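Local coordinates for Slr1438 protein (Synechocystis sp., PDB 3K25) that is of uncertain function but belongs to the aldose 1-epimerase family and may bind carbohydrates and act as a sugar isomerase, at residues Gly140-Arg148 with Arg278-Val286; Gln212-Phe220 with Lys228-Leu236. All coordinates share one frame; numbering follows the deposited sequence.

Interaction 1. Residues Gly140-Arg148 with Arg278-Val286; sequences GHSLRIEQR and RSAWVNFQV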
# COMPACT_ATOMS: atom_id res chain seq x y z
N GLY A 140 12.91 -4.80 -14.98
CA GLY A 140 12.11 -5.55 -15.92
C GLY A 140 10.63 -5.25 -15.81
O GLY A 140 10.20 -4.14 -16.07
N HIS A 141 9.85 -6.25 -15.41
CA HIS A 141 8.41 -6.06 -15.31
C HIS A 141 7.90 -6.14 -13.88
O HIS A 141 6.75 -6.54 -13.64
CB HIS A 141 7.69 -7.09 -16.18
CG HIS A 141 7.86 -6.85 -17.65
ND1 HIS A 141 7.25 -5.80 -18.31
CD2 HIS A 141 8.57 -7.52 -18.59
CE1 HIS A 141 7.59 -5.83 -19.59
NE2 HIS A 141 8.39 -6.87 -19.78
N SER A 142 8.72 -5.74 -12.92
CA SER A 142 8.28 -5.81 -11.54
C SER A 142 8.74 -4.66 -10.65
O SER A 142 9.69 -3.94 -10.97
CB SER A 142 8.72 -7.13 -10.92
OG SER A 142 10.12 -7.17 -10.72
N LEU A 143 8.04 -4.51 -9.54
CA LEU A 143 8.35 -3.50 -8.54
C LEU A 143 8.44 -4.17 -7.19
O LEU A 143 7.49 -4.83 -6.74
CB LEU A 143 7.27 -2.42 -8.46
CG LEU A 143 7.52 -1.45 -7.31
CD1 LEU A 143 8.95 -0.95 -7.32
CD2 LEU A 143 6.55 -0.30 -7.43
N ARG A 144 9.59 -4.01 -6.54
CA ARG A 144 9.83 -4.61 -5.24
C ARG A 144 10.07 -3.48 -4.25
O ARG A 144 10.80 -2.54 -4.54
CB ARG A 144 11.07 -5.51 -5.28
CG ARG A 144 11.34 -6.28 -4.00
CD ARG A 144 12.70 -6.98 -4.01
NE ARG A 144 12.84 -7.96 -2.93
CZ ARG A 144 12.10 -9.07 -2.83
NH1 ARG A 144 11.17 -9.33 -3.76
NH2 ARG A 144 12.27 -9.91 -1.82
N ILE A 145 9.44 -3.57 -3.09
CA ILE A 145 9.62 -2.56 -2.06
C ILE A 145 10.10 -3.32 -0.84
O ILE A 145 9.52 -4.33 -0.45
CB ILE A 145 8.33 -1.81 -1.73
CG1 ILE A 145 7.62 -1.40 -3.02
CG2 ILE A 145 8.67 -0.56 -0.93
CD1 ILE A 145 6.40 -0.53 -2.80
N GLU A 146 11.19 -2.84 -0.27
CA GLU A 146 11.76 -3.50 0.89
C GLU A 146 11.65 -2.55 2.06
O GLU A 146 11.94 -1.35 1.95
CB GLU A 146 13.21 -3.88 0.62
CG GLU A 146 13.36 -4.71 -0.65
CD GLU A 146 14.76 -5.25 -0.86
OE1 GLU A 146 15.73 -4.47 -0.77
OE2 GLU A 146 14.89 -6.47 -1.13
N GLN A 147 11.21 -3.08 3.20
CA GLN A 147 11.02 -2.26 4.37
C GLN A 147 11.85 -2.71 5.55
O GLN A 147 12.12 -3.90 5.71
CB GLN A 147 9.55 -2.28 4.82
CG GLN A 147 8.50 -2.22 3.71
CD GLN A 147 8.23 -3.58 3.08
OE1 GLN A 147 8.06 -4.57 3.79
NE2 GLN A 147 8.19 -3.63 1.75
N ARG A 148 12.26 -1.74 6.35
CA ARG A 148 12.98 -1.99 7.59
C ARG A 148 12.18 -1.14 8.57
O ARG A 148 12.10 0.08 8.44
CB ARG A 148 14.44 -1.52 7.54
CG ARG A 148 15.21 -1.91 8.81
CD ARG A 148 16.68 -1.48 8.78
NE ARG A 148 16.83 -0.04 8.54
CZ ARG A 148 17.97 0.64 8.64
NH1 ARG A 148 19.09 0.01 8.97
NH2 ARG A 148 17.99 1.94 8.38
N ARG A 278 13.07 -4.72 12.19
CA ARG A 278 12.80 -5.94 11.44
C ARG A 278 12.57 -5.53 10.00
O ARG A 278 12.22 -4.38 9.72
CB ARG A 278 11.60 -6.71 12.02
CG ARG A 278 10.32 -5.94 12.13
CD ARG A 278 9.29 -6.76 12.93
NE ARG A 278 8.79 -7.92 12.19
CZ ARG A 278 7.89 -8.78 12.66
NH1 ARG A 278 7.38 -8.64 13.89
NH2 ARG A 278 7.47 -9.77 11.89
N SER A 279 12.81 -6.45 9.08
CA SER A 279 12.64 -6.14 7.67
C SER A 279 11.59 -7.01 7.01
O SER A 279 11.20 -8.06 7.53
CB SER A 279 13.98 -6.24 6.92
OG SER A 279 14.48 -7.57 6.93
N ALA A 280 11.11 -6.55 5.87
CA ALA A 280 10.10 -7.27 5.13
C ALA A 280 10.14 -6.77 3.70
O ALA A 280 10.91 -5.86 3.37
CB ALA A 280 8.72 -7.00 5.75
N TRP A 281 9.31 -7.37 2.86
CA TRP A 281 9.24 -6.95 1.48
C TRP A 281 7.94 -7.40 0.82
O TRP A 281 7.32 -8.39 1.21
CB TRP A 281 10.43 -7.52 0.69
CG TRP A 281 10.47 -9.01 0.71
CD1 TRP A 281 11.17 -9.80 1.59
CD2 TRP A 281 9.73 -9.90 -0.13
NE1 TRP A 281 10.89 -11.12 1.35
CE2 TRP A 281 10.01 -11.21 0.30
CE3 TRP A 281 8.84 -9.71 -1.20
CZ2 TRP A 281 9.44 -12.35 -0.30
CZ3 TRP A 281 8.27 -10.84 -1.80
CH2 TRP A 281 8.57 -12.13 -1.35
N VAL A 282 7.54 -6.64 -0.20
CA VAL A 282 6.36 -6.95 -0.98
C VAL A 282 6.81 -6.88 -2.43
O VAL A 282 7.68 -6.08 -2.77
CB VAL A 282 5.24 -5.94 -0.72
CG1 VAL A 282 4.05 -6.29 -1.57
CG2 VAL A 282 4.85 -5.96 0.75
N ASN A 283 6.26 -7.73 -3.28
CA ASN A 283 6.68 -7.74 -4.68
C ASN A 283 5.49 -7.67 -5.63
O ASN A 283 4.41 -8.18 -5.34
CB ASN A 283 7.49 -9.00 -4.97
CG ASN A 283 8.36 -8.86 -6.20
OD1 ASN A 283 9.48 -8.33 -6.15
ND2 ASN A 283 7.85 -9.33 -7.34
N PHE A 284 5.71 -7.03 -6.76
CA PHE A 284 4.67 -6.89 -7.76
C PHE A 284 5.23 -7.32 -9.10
O PHE A 284 6.17 -6.72 -9.61
CB PHE A 284 4.19 -5.44 -7.79
CG PHE A 284 3.67 -4.97 -6.47
CD1 PHE A 284 2.48 -5.47 -5.95
CD2 PHE A 284 4.40 -4.04 -5.71
CE1 PHE A 284 2.02 -5.07 -4.69
CE2 PHE A 284 3.95 -3.64 -4.45
CZ PHE A 284 2.75 -4.16 -3.94
N GLN A 285 4.65 -8.37 -9.66
CA GLN A 285 5.10 -8.91 -10.93
C GLN A 285 4.01 -8.84 -11.98
O GLN A 285 2.88 -9.26 -11.74
CB GLN A 285 5.53 -10.37 -10.75
CG GLN A 285 6.24 -10.96 -11.93
CD GLN A 285 7.64 -10.42 -12.09
OE1 GLN A 285 8.53 -10.71 -11.28
NE2 GLN A 285 7.85 -9.61 -13.12
N VAL A 286 4.33 -8.30 -13.15
CA VAL A 286 3.36 -8.24 -14.23
C VAL A 286 3.79 -9.24 -15.31
O VAL A 286 4.98 -9.39 -15.60
CB VAL A 286 3.21 -6.81 -14.82
CG1 VAL A 286 4.48 -6.38 -15.53
CG2 VAL A 286 2.05 -6.77 -15.78
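The guanidinium of Arg144 lies on one face of the Trp281 indole, centres 4.1 Å apart and planes at 28°, while its edge takes up two oxygens near its own plane. NH2 sits over the indole toward the rim, close to CG and CD2, in an off-centre cation-pi arrangement. At the edge, Arg144 NH1 donates to Asn283 OD1 at 3.1 Å, approaching that oxygen from above the amide plane, and Arg144 NE makes a salt bridge with Glu146 OE2 at 3.1 Å. Its rotation is thus fixed by the ring against one face and a bond on each of two nitrogens. Arg144 can span to the indole because its CG stands opposite the backbone N (chi1 -175°) and the chain runs extended as far as NE.

Beneath this polar layer, strand 142-148 pairs antiparallel with 278-286, two inner strands of the large antiparallel sheet of the beta-sandwich fold of galactose mutarotase-like proteins. Ile145 and Val282 exchange backbone bonds, as do Gln147 and Ala280. Leu143, Ile145, Val282 and Phe284 project from the other face, where Ile145 CD1 meets the ring edge of Phe284 at CE2, 4.3 Å away, and Phe163 of strand 157-168 packs on Ile145 and Val282. On that buried face Gln147 bends at chi2 (82°), which lays its amide against Ala280 of the neighbouring strand. Its OE1 is hydrogen-bonded to the hydroxyl of Tyr237, and the Trp281 backbone N is hydrogen-bonded to Ser234 OG.

Interaction 2. Residues Gln212-Phe220 with Lys228-Leu236; sequences QISQPRAHF and KIEVSFSEL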
# COMPACT_ATOMS: atom_id res chain seq x y z
N GLN A 212 -7.09 -15.11 6.52
CA GLN A 212 -6.61 -16.49 6.67
C GLN A 212 -6.14 -16.99 5.31
O GLN A 212 -6.92 -17.58 4.55
CB GLN A 212 -7.75 -17.38 7.17
CG GLN A 212 -7.32 -18.75 7.66
CD GLN A 212 -6.45 -18.67 8.90
OE1 GLN A 212 -6.79 -17.99 9.87
NE2 GLN A 212 -5.32 -19.38 8.88
N ILE A 213 -4.87 -16.77 5.00
CA ILE A 213 -4.32 -17.17 3.71
C ILE A 213 -3.32 -18.31 3.79
O ILE A 213 -2.58 -18.43 4.77
CB ILE A 213 -3.66 -15.96 2.99
CG1 ILE A 213 -2.55 -15.36 3.86
CG2 ILE A 213 -4.72 -14.92 2.65
CD1 ILE A 213 -1.89 -14.15 3.25
N SER A 214 -3.30 -19.14 2.75
CA SER A 214 -2.42 -20.30 2.69
C SER A 214 -1.22 -20.17 1.76
O SER A 214 -0.49 -21.14 1.53
CB SER A 214 -3.24 -21.52 2.28
OG SER A 214 -3.93 -21.29 1.07
N GLN A 215 -1.01 -18.98 1.23
CA GLN A 215 0.10 -18.74 0.31
C GLN A 215 0.67 -17.35 0.51
O GLN A 215 -0.06 -16.40 0.77
CB GLN A 215 -0.38 -18.85 -1.14
CG GLN A 215 -0.67 -20.25 -1.64
CD GLN A 215 0.53 -20.87 -2.32
OE1 GLN A 215 1.49 -21.25 -1.67
NE2 GLN A 215 0.49 -20.95 -3.65
N PRO A 216 2.00 -17.21 0.39
CA PRO A 216 2.63 -15.90 0.55
C PRO A 216 2.52 -15.12 -0.76
O PRO A 216 3.40 -14.33 -1.11
CB PRO A 216 4.07 -16.27 0.89
CG PRO A 216 4.29 -17.47 -0.01
CD PRO A 216 3.01 -18.27 0.20
N ARG A 217 1.43 -15.37 -1.49
CA ARG A 217 1.21 -14.70 -2.77
C ARG A 217 -0.25 -14.71 -3.19
O ARG A 217 -1.08 -15.35 -2.56
CB ARG A 217 2.04 -15.36 -3.88
CG ARG A 217 1.69 -16.83 -4.16
CD ARG A 217 2.40 -17.34 -5.41
NE ARG A 217 3.82 -16.97 -5.43
CZ ARG A 217 4.74 -17.43 -4.58
NH1 ARG A 217 4.41 -18.31 -3.63
NH2 ARG A 217 6.00 -17.00 -4.67
N ALA A 218 -0.53 -14.01 -4.28
CA ALA A 218 -1.87 -13.90 -4.85
C ALA A 218 -1.75 -13.15 -6.19
O ALA A 218 -0.77 -12.45 -6.44
CB ALA A 218 -2.78 -13.13 -3.89
N HIS A 219 -2.74 -13.32 -7.06
CA HIS A 219 -2.69 -12.65 -8.36
C HIS A 219 -4.05 -12.63 -9.03
O HIS A 219 -5.02 -13.17 -8.50
CB HIS A 219 -1.67 -13.34 -9.28
CG HIS A 219 -2.14 -14.64 -9.86
ND1 HIS A 219 -3.16 -14.72 -10.78
CD2 HIS A 219 -1.72 -15.91 -9.65
CE1 HIS A 219 -3.35 -15.99 -11.12
NE2 HIS A 219 -2.49 -16.73 -10.44
N PHE A 220 -4.11 -11.99 -10.18
CA PHE A 220 -5.35 -11.92 -10.96
C PHE A 220 -4.97 -11.75 -12.42
O PHE A 220 -3.96 -11.13 -12.74
CB PHE A 220 -6.26 -10.79 -10.47
CG PHE A 220 -5.80 -9.42 -10.88
CD1 PHE A 220 -6.15 -8.89 -12.13
CD2 PHE A 220 -5.06 -8.63 -10.00
CE1 PHE A 220 -5.76 -7.60 -12.50
CE2 PHE A 220 -4.66 -7.33 -10.36
CZ PHE A 220 -5.02 -6.82 -11.62
N LYS A 228 -1.34 -10.73 -16.38
CA LYS A 228 -1.66 -10.99 -14.98
C LYS A 228 -0.78 -10.17 -14.05
O LYS A 228 0.39 -9.88 -14.35
CB LYS A 228 -1.53 -12.48 -14.64
CG LYS A 228 -0.12 -12.98 -14.38
CD LYS A 228 -0.17 -14.41 -13.84
CE LYS A 228 1.23 -15.01 -13.66
NZ LYS A 228 1.20 -16.47 -13.28
N ILE A 229 -1.36 -9.79 -12.92
CA ILE A 229 -0.68 -9.01 -11.91
C ILE A 229 -0.61 -9.85 -10.64
O ILE A 229 -1.64 -10.18 -10.06
CB ILE A 229 -1.46 -7.72 -11.63
CG1 ILE A 229 -1.42 -6.82 -12.86
CG2 ILE A 229 -0.90 -7.02 -10.41
CD1 ILE A 229 -2.17 -5.51 -12.70
N GLU A 230 0.60 -10.20 -10.23
CA GLU A 230 0.81 -11.02 -9.04
C GLU A 230 1.45 -10.30 -7.86
O GLU A 230 2.45 -9.59 -8.01
CB GLU A 230 1.66 -12.24 -9.37
CG GLU A 230 2.08 -13.04 -8.14
CD GLU A 230 3.29 -13.91 -8.40
OE1 GLU A 230 4.32 -13.37 -8.88
OE2 GLU A 230 3.21 -15.13 -8.13
N VAL A 231 0.88 -10.52 -6.67
CA VAL A 231 1.37 -9.92 -5.44
C VAL A 231 2.01 -10.96 -4.53
O VAL A 231 1.35 -11.91 -4.10
CB VAL A 231 0.22 -9.25 -4.66
CG1 VAL A 231 0.78 -8.51 -3.47
CG2 VAL A 231 -0.55 -8.30 -5.57
N SER A 232 3.30 -10.81 -4.24
CA SER A 232 3.98 -11.74 -3.36
C SER A 232 4.47 -10.95 -2.15
O SER A 232 4.57 -9.72 -2.22
CB SER A 232 5.14 -12.43 -4.09
OG SER A 232 6.08 -11.48 -4.56
N PHE A 233 4.78 -11.63 -1.05
CA PHE A 233 5.20 -10.92 0.17
C PHE A 233 5.91 -11.74 1.24
O PHE A 233 5.69 -12.95 1.37
CB PHE A 233 3.97 -10.28 0.81
CG PHE A 233 2.71 -11.10 0.67
CD1 PHE A 233 1.99 -11.11 -0.54
CD2 PHE A 233 2.25 -11.88 1.72
CE1 PHE A 233 0.84 -11.88 -0.69
CE2 PHE A 233 1.08 -12.66 1.58
CZ PHE A 233 0.38 -12.66 0.37
N SER A 234 6.76 -11.07 2.01
CA SER A 234 7.48 -11.73 3.09
C SER A 234 6.48 -12.11 4.21
O SER A 234 5.34 -11.64 4.22
CB SER A 234 8.59 -10.80 3.63
OG SER A 234 8.06 -9.69 4.33
N GLU A 235 6.91 -12.95 5.15
CA GLU A 235 6.01 -13.42 6.20
C GLU A 235 5.38 -12.41 7.17
O GLU A 235 4.55 -12.79 7.99
CB GLU A 235 6.67 -14.54 7.00
CG GLU A 235 7.94 -14.16 7.72
CD GLU A 235 8.65 -15.39 8.28
OE1 GLU A 235 9.74 -15.23 8.88
OE2 GLU A 235 8.12 -16.51 8.12
N LEU A 236 5.76 -11.14 7.08
CA LEU A 236 5.18 -10.13 7.95
C LEU A 236 3.71 -9.94 7.56
O LEU A 236 2.88 -9.53 8.38
CB LEU A 236 5.92 -8.79 7.79
CG LEU A 236 5.28 -7.56 8.46
CD1 LEU A 236 5.44 -7.67 9.97
CD2 LEU A 236 5.90 -6.25 7.94
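Phe233 turns its ring back over the neighbouring strand, so that one face covers the backbone of Pro216, with Pro216 O above the ring centre. That same oxygen, Pro216 O, accepts the backbone N-H of Phe233, with N 3.0 Å away, and the ring edge carries Ile213 CD1, 3.7 Å from Phe233 CE2. With the ring cut back to an alanine here, the Pro216 peptide would probably lose its cover and the Ile213 methyl its aromatic partner.

Farther along the same pair of strands, Phe220 and Ile229 lie side by side and point the same way. With CG of Phe220 set between its backbone N and carbonyl carbon (chi1 75°), the ring swings across to Ile229, where Phe220 CZ meets Ile229 CD1, and Phe220 CE2 lies 3.5 Å from Ile229 CB. Ile229 answers with its longer branch fully extended (chi2 180°), which carries CD1 out to the far end of the ring, at CZ.

The opposite face is polar. Arg217 folds at chi3, bringing Arg217 NE to Glu230 OE2 at 3.3 Å in a salt bridge whose hydrogen bond is weak; the carboxylate oxygen lies at the guanidinium edge, and the two planes are 50° apart. This bridge runs diagonally, since Arg217 is paired with Ser232 and Glu230 with His219. CB of His219 touches CB of Glu230 at 3.5 Å, and one face of the imidazole is approached by Lys228 CD.

The two strands, 217-222 and 227-233, form an antiparallel beta hairpin. Strand 276-287 flanks it beyond 227-233, Phe167 of strand 157-168 packs against Phe220, Ile229 and Val231, and Leu240 of strand 239-245 touches Ile213, Ala218 and Phe233.

Interactions 1 and 2 join successive strands of one antiparallel sheet, and strands 276-287 and 227-233 are themselves neighbours: Asn283 N to Ser232 O and Trp281 O to Ser234 N are probable hydrogen bonds between the two contacts, whose centres lie about 12 Å apart. Interaction 1 is a long-range closure, bringing together strands far apart in sequence, whereas interaction 2 is a local hairpin. Both are partly buried, with an apolar face against strand 157-168, which offers Phe163 to the first and Phe167 to the second. On the polar face, a stacked arginine with two edge bonds in interaction 1 contrasts with a weakly bonded ion pair in interaction 2.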